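Local coordinates for PTS system, nitrogen regulatory IIA protein (PDB 2A0J) that probably acts in nitrogen regulation as a IIA-type relative of the phosphotransferase system, a family generally assigned phosphohistidine-dependent phosphoryl transfer and kinase activation, at residues Leu10-Leu15 with Gln75-Phe80; Leu25-Gly30 with Asp43-Leu48; Asp16-Ser21 with Arg82-Val87. One frame throughout, in Å; residues are numbered along the deposited sequence.

Contact 1: Leu10-Leu15 with Gln75-Phe80; sequences LSHIVL and QATGAF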
# COMPACT_ATOMS: atom_id res chain seq x y z
N LEU A 10 11.70 5.23 -5.17
CA LEU A 10 11.70 6.17 -4.05
C LEU A 10 10.65 7.26 -4.24
O LEU A 10 10.18 7.85 -3.28
CB LEU A 10 13.09 6.79 -3.91
CG LEU A 10 14.20 5.76 -3.65
CD1 LEU A 10 15.57 6.40 -3.77
CD2 LEU A 10 14.01 5.17 -2.27
N SER A 11 10.28 7.50 -5.50
CA SER A 11 9.27 8.50 -5.83
C SER A 11 7.85 8.05 -5.43
O SER A 11 6.92 8.85 -5.44
CB SER A 11 9.28 8.78 -7.34
OG SER A 11 8.82 7.65 -8.06
N HIS A 12 7.70 6.77 -5.08
CA HIS A 12 6.41 6.22 -4.67
C HIS A 12 6.33 5.95 -3.16
O HIS A 12 5.47 5.20 -2.70
CB HIS A 12 6.11 4.92 -5.42
CG HIS A 12 5.80 5.12 -6.87
ND1 HIS A 12 5.60 4.06 -7.74
CD2 HIS A 12 5.66 6.24 -7.61
CE1 HIS A 12 5.35 4.53 -8.95
NE2 HIS A 12 5.38 5.85 -8.90
N ILE A 13 7.24 6.57 -2.40
CA ILE A 13 7.31 6.41 -0.96
C ILE A 13 7.12 7.74 -0.24
O ILE A 13 7.76 8.73 -0.58
CB ILE A 13 8.66 5.81 -0.55
CG1 ILE A 13 8.82 4.43 -1.20
CG2 ILE A 13 8.78 5.76 0.97
CD1 ILE A 13 10.18 3.82 -1.01
N VAL A 14 6.22 7.76 0.75
CA VAL A 14 5.93 8.96 1.55
C VAL A 14 6.24 8.59 3.00
O VAL A 14 5.71 7.61 3.53
CB VAL A 14 4.43 9.38 1.43
CG1 VAL A 14 4.16 10.63 2.25
CG2 VAL A 14 4.07 9.62 -0.02
N LEU A 15 7.10 9.38 3.64
CA LEU A 15 7.52 9.10 5.01
C LEU A 15 6.77 9.78 6.16
O LEU A 15 6.77 9.27 7.27
CB LEU A 15 9.01 9.43 5.16
CG LEU A 15 9.98 8.76 4.18
CD1 LEU A 15 11.34 9.43 4.28
CD2 LEU A 15 10.07 7.27 4.48
N GLN A 75 0.94 -3.23 -16.03
CA GLN A 75 2.11 -3.55 -15.24
C GLN A 75 1.83 -3.17 -13.80
O GLN A 75 1.33 -2.08 -13.52
CB GLN A 75 3.34 -2.80 -15.75
CG GLN A 75 4.59 -3.06 -14.91
CD GLN A 75 5.84 -2.45 -15.52
OE1 GLN A 75 5.86 -1.26 -15.85
NE2 GLN A 75 6.89 -3.25 -15.65
N ALA A 76 2.13 -4.08 -12.89
CA ALA A 76 1.91 -3.83 -11.47
C ALA A 76 2.63 -2.57 -11.00
O ALA A 76 3.71 -2.23 -11.49
CB ALA A 76 2.38 -5.02 -10.66
N THR A 77 2.02 -1.87 -10.06
CA THR A 77 2.61 -0.66 -9.52
C THR A 77 2.19 -0.56 -8.06
O THR A 77 1.11 -1.02 -7.68
CB THR A 77 2.13 0.58 -10.30
OG1 THR A 77 2.85 1.73 -9.84
CG2 THR A 77 0.63 0.78 -10.12
N GLY A 78 3.05 0.03 -7.23
CA GLY A 78 2.74 0.17 -5.82
C GLY A 78 3.26 1.44 -5.18
O GLY A 78 3.89 2.27 -5.84
N ALA A 79 3.00 1.59 -3.89
CA ALA A 79 3.45 2.75 -3.14
C ALA A 79 3.48 2.39 -1.67
O ALA A 79 2.86 1.41 -1.25
CB ALA A 79 2.51 3.93 -3.37
N PHE A 80 4.20 3.18 -0.88
CA PHE A 80 4.27 2.93 0.54
C PHE A 80 4.06 4.24 1.29
O PHE A 80 4.65 5.26 0.92
CB PHE A 80 5.63 2.33 0.92
CG PHE A 80 5.71 1.90 2.36
CD1 PHE A 80 5.08 0.73 2.77
CD2 PHE A 80 6.35 2.70 3.30
CE1 PHE A 80 5.09 0.35 4.12
CE2 PHE A 80 6.37 2.33 4.65
CZ PHE A 80 5.73 1.15 5.06
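His12 and Val14 grip the two backbone polar atoms of Phe80 in a parallel beta bridge, which joins edge strand 13-17 to strand 77-83 in the mixed sheet of this EIIA type 2 fold. Phe80 N donates to His12 O at 3.0 Å, and Val14 N donates to Phe80 O, also at 3.0 Å, with the donor almost in line with the carbonyl bond (C=O...N angle 166°). Ile13 sits between the two bonds as the partner of Phe80, and its CA lies 3.5 Å from Phe80 O in a CA-H...O contact. Both side chains emerge on the same face: Ile13 CG1 comes within 4.4 Å of Phe80 CB. A branched aliphatic and an aromatic suit this side, because helix 139-146 covers it, with Val142 against Phe80 and Arg143 against Ile13. Thr77 and Ala79 meet Leu33 of helix 22-33; Ala79 CB lies 3.3 Å from His12 O, where a small side chain suits the close backbone. Thr77 OG1 has its hydrogen bond with Glu36. His12 CG is set beside its own backbone N (chi1 -71°), and the imidazole lies near Gly78 and Thr77, with His12 ND1 3.1 Å from Gly78 O. The His12 side chain crosses that of Thr77 at about a right angle, and His12 CE1 comes to 3.9 Å from Thr77 OG1.

Contact 2: Leu25-Gly30 with Asp43-Leu48; sequences LFEEAG and DVFECL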
# COMPACT_ATOMS: atom_id res chain seq x y z
N LEU A 25 -6.61 9.24 2.82
CA LEU A 25 -5.46 8.40 2.51
C LEU A 25 -5.63 7.76 1.12
O LEU A 25 -4.68 7.70 0.33
CB LEU A 25 -5.34 7.32 3.59
CG LEU A 25 -4.16 6.36 3.61
CD1 LEU A 25 -2.86 7.12 3.77
CD2 LEU A 25 -4.34 5.39 4.77
N PHE A 26 -6.83 7.28 0.82
CA PHE A 26 -7.09 6.65 -0.48
C PHE A 26 -7.05 7.65 -1.63
O PHE A 26 -6.65 7.31 -2.74
CB PHE A 26 -8.44 5.91 -0.46
CG PHE A 26 -8.34 4.48 0.02
CD1 PHE A 26 -7.94 4.18 1.31
CD2 PHE A 26 -8.65 3.43 -0.84
CE1 PHE A 26 -7.84 2.85 1.74
CE2 PHE A 26 -8.56 2.10 -0.41
CZ PHE A 26 -8.16 1.81 0.88
N GLU A 27 -7.47 8.89 -1.38
CA GLU A 27 -7.44 9.90 -2.43
C GLU A 27 -6.00 10.20 -2.80
O GLU A 27 -5.66 10.28 -3.98
CB GLU A 27 -8.14 11.17 -1.97
CG GLU A 27 -9.66 11.07 -2.01
CD GLU A 27 -10.34 12.32 -1.51
OE1 GLU A 27 -11.58 12.40 -1.61
OE2 GLU A 27 -9.63 13.23 -1.02
N GLU A 28 -5.15 10.35 -1.79
CA GLU A 28 -3.74 10.62 -2.01
C GLU A 28 -3.06 9.47 -2.76
O GLU A 28 -2.10 9.68 -3.51
CB GLU A 28 -3.04 10.85 -0.67
CG GLU A 28 -2.32 12.19 -0.59
CD GLU A 28 -1.23 12.34 -1.63
OE1 GLU A 28 -0.21 11.61 -1.55
OE2 GLU A 28 -1.38 13.18 -2.53
N ALA A 29 -3.55 8.25 -2.56
CA ALA A 29 -2.98 7.08 -3.23
C ALA A 29 -3.29 7.14 -4.72
O ALA A 29 -2.41 6.87 -5.55
CB ALA A 29 -3.54 5.80 -2.62
N GLY A 30 -4.52 7.50 -5.07
CA GLY A 30 -4.90 7.60 -6.46
C GLY A 30 -3.94 8.53 -7.19
O GLY A 30 -3.55 8.28 -8.34
N ASP A 43 -10.14 7.01 -11.19
CA ASP A 43 -10.30 5.59 -11.48
C ASP A 43 -9.45 4.71 -10.57
O ASP A 43 -9.86 3.62 -10.18
CB ASP A 43 -9.97 5.29 -12.95
CG ASP A 43 -11.06 5.79 -13.90
OD1 ASP A 43 -12.24 5.45 -13.69
OD2 ASP A 43 -10.73 6.51 -14.86
N VAL A 44 -8.25 5.19 -10.23
CA VAL A 44 -7.37 4.45 -9.34
C VAL A 44 -8.03 4.37 -7.96
O VAL A 44 -7.97 3.35 -7.29
CB VAL A 44 -6.00 5.16 -9.23
CG1 VAL A 44 -5.22 4.63 -8.02
CG2 VAL A 44 -5.22 4.95 -10.52
N PHE A 45 -8.68 5.46 -7.57
CA PHE A 45 -9.38 5.54 -6.30
C PHE A 45 -10.52 4.52 -6.24
O PHE A 45 -10.61 3.74 -5.30
CB PHE A 45 -9.96 6.95 -6.12
CG PHE A 45 -10.76 7.11 -4.86
CD1 PHE A 45 -10.13 7.38 -3.65
CD2 PHE A 45 -12.14 6.95 -4.87
CE1 PHE A 45 -10.86 7.49 -2.47
CE2 PHE A 45 -12.88 7.06 -3.70
CZ PHE A 45 -12.25 7.33 -2.50
N GLU A 46 -11.39 4.54 -7.24
CA GLU A 46 -12.53 3.63 -7.28
C GLU A 46 -12.08 2.17 -7.24
O GLU A 46 -12.72 1.33 -6.62
CB GLU A 46 -13.35 3.87 -8.55
CG GLU A 46 -14.83 4.12 -8.26
CD GLU A 46 -15.05 5.29 -7.32
OE1 GLU A 46 -14.62 6.41 -7.64
OE2 GLU A 46 -15.66 5.08 -6.25
N CYS A 47 -10.97 1.89 -7.90
CA CYS A 47 -10.45 0.55 -7.95
C CYS A 47 -10.04 0.05 -6.55
O CYS A 47 -10.34 -1.08 -6.17
CB CYS A 47 -9.27 0.51 -8.91
SG CYS A 47 -8.70 -1.13 -9.26
N LEU A 48 -9.35 0.90 -5.79
CA LEU A 48 -8.92 0.52 -4.44
C LEU A 48 -10.10 0.43 -3.48
O LEU A 48 -10.15 -0.46 -2.62
CB LEU A 48 -7.92 1.55 -3.91
CG LEU A 48 -6.72 1.89 -4.81
CD1 LEU A 48 -5.90 2.98 -4.14
CD2 LEU A 48 -5.87 0.63 -5.08
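Phe26 and Phe45 meet where helices 22-33 and 41-52 pack against each other, but the contact is not ring on ring: Phe45 CE1 reaches the CB of Phe26 at 3.5 Å. Phe45 CG is anti to the backbone N (chi1 177°). Further out, CD1 and CE1 of its ring meet Phe26 and Glu27, the ring edge facing Phe26 C and Glu27 N. Glu27 contributes a methylene: its CG lies 3.8 Å from Phe45 CE1, and the extended chain carries the carboxylate onward, turned 57° against the Phe45 ring. The Phe26 ring itself meets Leu48, with CE2 3.6 Å from Leu48 CB and Leu48 C at the ring edge. Beyond, Leu48 CD1 meets Ala29 CB at 4.0 Å. Val44 meets Gly30, its CG1 3.4 Å from Gly30 CA. Glycine suits this point because, having no side chain, it lets the valine methyl settle directly on the backbone; Gly30 and Val44 are the residues whose CA atoms come nearest. The axes of segments 25-30 and 43-48 approach to 8.2 Å at 130°, inclined 50° away from antiparallel. Phe49 extends the aromatic cluster, stacked on Phe45 and edge-to-face with Phe26. Since the side chains meet through carbon atoms, shape and burial of apolar surface, rather than directed polar bonds, probably account for most of what holds the two helices together.

Contact 3: Asp16-Ser21 with Arg82-Val87; sequences DMEVGS and RTREPV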
# COMPACT_ATOMS: atom_id res chain seq x y z
N ASP A 16 6.15 10.93 5.89
CA ASP A 16 5.47 11.67 6.95
C ASP A 16 4.19 12.36 6.49
O ASP A 16 4.07 13.58 6.60
CB ASP A 16 6.44 12.70 7.53
CG ASP A 16 5.96 13.30 8.83
OD1 ASP A 16 6.59 14.27 9.30
OD2 ASP A 16 4.96 12.80 9.40
N MET A 17 3.24 11.58 6.00
CA MET A 17 1.98 12.14 5.50
C MET A 17 0.98 12.51 6.60
O MET A 17 0.65 11.70 7.46
CB MET A 17 1.33 11.17 4.52
CG MET A 17 -0.00 11.67 3.95
SD MET A 17 -0.87 10.42 2.98
CE MET A 17 -0.03 10.58 1.43
N GLU A 18 0.50 13.74 6.55
CA GLU A 18 -0.48 14.23 7.50
C GLU A 18 -1.85 13.93 6.91
O GLU A 18 -2.32 14.63 6.01
CB GLU A 18 -0.30 15.73 7.71
CG GLU A 18 -1.34 16.38 8.60
CD GLU A 18 -1.07 17.86 8.81
OE1 GLU A 18 -0.04 18.18 9.44
OE2 GLU A 18 -1.88 18.69 8.35
N VAL A 19 -2.49 12.87 7.39
CA VAL A 19 -3.79 12.49 6.87
C VAL A 19 -4.78 12.19 8.00
O VAL A 19 -4.43 11.54 8.99
CB VAL A 19 -3.65 11.26 5.92
CG1 VAL A 19 -2.90 10.13 6.61
CG2 VAL A 19 -5.01 10.79 5.47
N GLY A 20 -6.01 12.68 7.84
CA GLY A 20 -7.03 12.48 8.85
C GLY A 20 -7.97 11.30 8.68
O GLY A 20 -8.34 10.66 9.65
N SER A 21 -8.36 11.00 7.44
CA SER A 21 -9.26 9.88 7.22
C SER A 21 -8.73 8.87 6.22
O SER A 21 -7.79 9.15 5.47
CB SER A 21 -10.62 10.39 6.76
OG SER A 21 -10.51 11.05 5.51
N ARG A 82 3.80 6.16 5.25
CA ARG A 82 4.03 6.17 6.69
C ARG A 82 3.31 7.42 7.18
O ARG A 82 3.69 8.54 6.84
CB ARG A 82 5.52 6.27 7.02
CG ARG A 82 6.03 5.26 8.04
CD ARG A 82 6.49 5.92 9.32
NE ARG A 82 7.52 6.94 9.07
CZ ARG A 82 8.82 6.70 8.96
NH1 ARG A 82 9.29 5.47 9.09
NH2 ARG A 82 9.65 7.70 8.73
N THR A 83 2.25 7.22 7.96
CA THR A 83 1.45 8.33 8.47
C THR A 83 2.08 9.02 9.69
O THR A 83 2.76 8.38 10.49
CB THR A 83 0.02 7.83 8.83
OG1 THR A 83 0.10 6.74 9.76
CG2 THR A 83 -0.72 7.36 7.56
N ARG A 84 1.86 10.32 9.81
CA ARG A 84 2.40 11.07 10.94
C ARG A 84 1.68 10.60 12.20
O ARG A 84 2.27 10.51 13.27
CB ARG A 84 2.17 12.57 10.74
CG ARG A 84 2.82 13.43 11.82
CD ARG A 84 2.61 14.91 11.54
NE ARG A 84 3.02 15.25 10.18
CZ ARG A 84 2.97 16.47 9.67
NH1 ARG A 84 2.53 17.48 10.40
NH2 ARG A 84 3.36 16.68 8.42
N GLU A 85 0.39 10.31 12.04
CA GLU A 85 -0.45 9.83 13.13
C GLU A 85 -1.21 8.60 12.64
O GLU A 85 -1.49 8.47 11.46
CB GLU A 85 -1.45 10.92 13.53
CG GLU A 85 -1.36 11.39 14.97
CD GLU A 85 -0.11 12.20 15.25
OE1 GLU A 85 1.00 11.63 15.21
OE2 GLU A 85 -0.24 13.42 15.51
N PRO A 86 -1.54 7.67 13.55
CA PRO A 86 -2.27 6.47 13.12
C PRO A 86 -3.65 6.84 12.54
O PRO A 86 -4.23 7.87 12.89
CB PRO A 86 -2.37 5.65 14.41
CG PRO A 86 -1.08 6.03 15.14
CD PRO A 86 -1.04 7.53 14.94
N VAL A 87 -4.17 6.00 11.66
CA VAL A 87 -5.46 6.24 11.02
C VAL A 87 -6.42 5.08 11.24
O VAL A 87 -6.04 3.92 11.08
CB VAL A 87 -5.28 6.47 9.49
CG1 VAL A 87 -6.61 6.31 8.76
CG2 VAL A 87 -4.72 7.85 9.24
O HOH W 1 -1.60 11.23 9.67
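Arg84 reaches across to Asp16 and Glu18 and binds both acids, meeting them in turn along its length. Its CB already lies 3.1 Å from Asp16 OD2, and CG continues past the same oxygen. The chain then bends at chi3 (-52°), which turns CZ aside, and NE donates to Asp16 OD2 at 3.2 Å. This salt-bridge bond comes from above the carboxylate plane, 46° out of it. At CZ the flat guanidinium has Glu18 CB over the centre of one face, while Asp16 O lies at the edge. NH1 ends the chain in a second salt bridge, to Glu18 OE1 at 2.8 Å. Arginine suits the place because its long arm and several N-H groups can serve two acids at once.

The same region belongs to the parallel pairing of edge strand 13-17 with strand 77-83 in the mixed sheet of the EIIA type 2 fold, with Met17 opposite Thr83: Met17 N donates to Arg82 O, and Arg84 N donates to Met17 O at 3.0 Å. The second chain then turns a corner at Arg84 and Glu85, while 18-21 runs on as loop, and water 1 links the two chains, accepting from Val19 N and Glu85 N. Thr83 OG1 donates to Glu85 O, tying down the corner before strand 86-87. Apolar groups take over beyond it. Val19 CG1 touches Thr83 CG2 at 3.7 Å and Val87 CG2 at 3.9 Å, the two valines crossing at about a right angle; branched aliphatic side chains suit this apolar spot, where methyl groups meet methyl groups. Ser21, at the N-cap of helix 22-33, turns its OG to Arg24 N.

How the contacts relate
Contacts 1 and 3 are consecutive parts of one seam between strands 13-17 and 77-83, their centres about 16 Å apart. They meet at Arg82, whose N probably bonds to Val14 O, continuing the parallel ladder, while its side-chain NE probably bonds to Leu15 O. Contact 2 lies off the sheet, between helices 22-33 and 41-52, with its centre about 13 Å from that of contact 1 and 16 Å from that of contact 3. Along the chain, strand 13-17 is followed by helices 22-33 and 41-52, then strand 77-83, so contact 2 falls between the two strands that contacts 1 and 3 bring together. Met17 and Val19 of contact 3 pack on Leu25, joining the helix pair directly to the sheet edge.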